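Local structure of zebrafish RNase5 (Danio rerio, 3LJE) at residues 56-59 and 60-63. The protein probably cleaves RNA as a member of the pancreatic ribonuclease (RNase A) superfamily, belonging to the zebrafish RNase/angiogenin subfamily. Sequence-based numbering, arbitrary orientation.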
ATOM      1  N   LYS A  56      -2.470  -1.667 -10.918  1.00 19.18           N
ATOM      2  CA  LYS A  56      -1.141  -1.079 -10.803  1.00 20.14           C
ATOM      3  C   LYS A  56      -0.909  -0.027 -11.853  1.00 20.98           C
ATOM      4  O   LYS A  56      -0.265   0.995 -11.568  1.00 19.82           O
ATOM      5  CB  LYS A  56      -0.038  -2.132 -10.928  1.00 22.41           C
ATOM      6  CG  LYS A  56      -0.157  -2.954 -12.207  1.00 26.02           C
ATOM      7  CD  LYS A  56       0.976  -3.981 -12.227  1.00 27.92           C
ATOM      8  CE  LYS A  56       1.017  -4.771 -13.563  1.00 33.06           C
ATOM      9  NZ  LYS A  56       2.036  -5.882 -13.332  1.00 36.75           N
ATOM     10  N   ASP A  57      -1.406  -0.225 -13.068  1.00 20.28           N
ATOM     11  CA  ASP A  57      -1.169   0.814 -14.080  1.00 22.24           C
ATOM     12  C   ASP A  57      -1.806   2.187 -13.685  1.00 20.21           C
ATOM     13  O   ASP A  57      -1.194   3.247 -13.913  1.00 19.59           O
ATOM     14  CB  ASP A  57      -1.740   0.416 -15.465  1.00 27.45           C
ATOM     15  CG  ASP A  57      -0.952  -0.733 -16.126  1.00 33.02           C
ATOM     16  OD1 ASP A  57       0.062  -1.171 -15.566  1.00 34.21           O
ATOM     17  OD2 ASP A  57      -1.366  -1.199 -17.215  1.00 38.31           O
ATOM     18  N   ARG A  58      -3.018   2.168 -13.163  1.00 16.33           N
ATOM     19  CA  ARG A  58      -3.657   3.426 -12.844  1.00 17.70           C
ATOM     20  C   ARG A  58      -2.935   4.085 -11.664  1.00 19.25           C
ATOM     21  O   ARG A  58      -2.768   5.290 -11.624  1.00 19.83           O
ATOM     22  CB  ARG A  58      -5.142   3.224 -12.465  1.00 17.33           C
ATOM     23  CG  ARG A  58      -5.854   4.643 -12.573  1.00 19.95           C
ATOM     24  CD  ARG A  58      -7.394   4.591 -12.655  1.00 22.44           C
ATOM     25  NE  ARG A  58      -7.901   4.210 -11.332  1.00 19.62           N
ATOM     26  CZ  ARG A  58      -8.269   5.111 -10.415  1.00 19.93           C
ATOM     27  NH1 ARG A  58      -8.185   6.475 -10.631  1.00 19.05           N
ATOM     28  NH2 ARG A  58      -8.772   4.679  -9.279  1.00 18.75           N
ATOM     29  N   ILE A  59      -2.558   3.283 -10.689  1.00 17.07           N
ATOM     30  CA  ILE A  59      -1.872   3.856  -9.509  1.00 16.65           C
ATOM     31  C   ILE A  59      -0.526   4.444 -10.002  1.00 17.39           C
ATOM     32  O   ILE A  59      -0.115   5.521  -9.509  1.00 16.07           O
ATOM     33  CB  ILE A  59      -1.605   2.759  -8.481  1.00 17.73           C
ATOM     34  CG1 ILE A  59      -2.960   2.310  -7.874  1.00 17.85           C
ATOM     35  CG2 ILE A  59      -0.726   3.252  -7.303  1.00 15.92           C
ATOM     36  CD1 ILE A  59      -2.795   0.994  -7.063  1.00 20.78           C
ATOM     37  N   THR A  60       0.116   3.768 -10.941  1.00 16.21           N
ATOM     38  CA  THR A  60       1.429   4.260 -11.436  1.00 18.85           C
ATOM     39  C   THR A  60       1.315   5.670 -12.075  1.00 21.22           C
ATOM     40  O   THR A  60       2.295   6.441 -12.083  1.00 21.67           O
ATOM     41  CB  THR A  60       2.034   3.163 -12.361  1.00 19.67           C
ATOM     42  OG1 THR A  60       2.291   2.023 -11.533  1.00 20.38           O
ATOM     43  CG2 THR A  60       3.388   3.615 -13.054  1.00 19.39           C
ATOM     44  N   THR A  61       0.138   6.009 -12.629  1.00 19.71           N
ATOM     45  CA  THR A  61      -0.054   7.374 -13.197  1.00 19.09           C
ATOM     46  C   THR A  61       0.152   8.467 -12.135  1.00 18.86           C
ATOM     47  O   THR A  61       0.422   9.602 -12.500  1.00 18.04           O
ATOM     48  CB  THR A  61      -1.512   7.607 -13.827  1.00 18.39           C
ATOM     49  OG1 THR A  61      -2.520   7.541 -12.805  1.00 19.25           O
ATOM     50  CG2 THR A  61      -1.755   6.544 -14.951  1.00 20.65           C
ATOM     51  N   VAL A  62       0.004   8.123 -10.852  1.00 17.68           N
ATOM     52  CA  VAL A  62       0.305   9.138  -9.817  1.00 18.53           C
ATOM     53  C   VAL A  62       1.807   9.537  -9.889  1.00 20.33           C
ATOM     54  O   VAL A  62       2.187  10.701  -9.556  1.00 19.43           O
ATOM     55  CB  VAL A  62      -0.022   8.609  -8.410  1.00 17.51           C
ATOM     56  CG1 VAL A  62       0.303   9.680  -7.292  1.00 15.71           C
ATOM     57  CG2 VAL A  62      -1.556   8.390  -8.377  1.00 17.35           C
ATOM     58  N   CYS A  63       2.630   8.599 -10.339  1.00 18.83           N
ATOM     59  CA  CYS A  63       4.067   8.868 -10.443  1.00 22.81           C
ATOM     60  C   CYS A  63       4.342   9.459 -11.835  1.00 25.14           C
ATOM     61  O   CYS A  63       5.518   9.647 -12.216  1.00 25.50           O
ATOM     62  CB  CYS A  63       4.883   7.566 -10.304  1.00 20.86           C
ATOM     63  SG  CYS A  63       4.871   6.954  -8.604  1.00 21.18           S
TER
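Thr60 and Thr61 fold back onto the carbonyls of Lys56 and Arg58 in a local contact where the short helix 56-60 runs into the loop before strand 67-70. Lys56 O is gripped twice by Thr60: the backbone N makes the usual i to i+4 bond at 2.9 Å, and OG1 adds a second at 2.8 Å. The two donors arrive from opposite faces of the carbonyl plane, the hydroxyl standing 38° out of it. Thr60 OG1 can reach back because it lies anti to its own carbonyl carbon (chi1 -65°), beside the backbone N.

Thr61 does it differently. Its OG1, tucked between backbone N and carbonyl carbon (chi1 65°), gives a 2.6 Å bond to Arg58 O in the carbonyl plane. A valine here would probably leave Arg58 O with just the weak backbone bond from Thr61 N among the donors of this turn. That N marks a change of spacing, bonding weakly to both Asp57 O (i to i+4) and Arg58 O (i to i+3). The i to i+3 pattern then continues: Val62 N bonds Ile59 O at 2.9 Å, and Cys63 N bonds Thr60 O. Ile59 and Val62 are buried against Phe80. As in the RNase A fold, the short third helix leads into a half-cystine whose disulfide, here Cys63-Cys111, pins this turn to the long antiparallel strand 97-112.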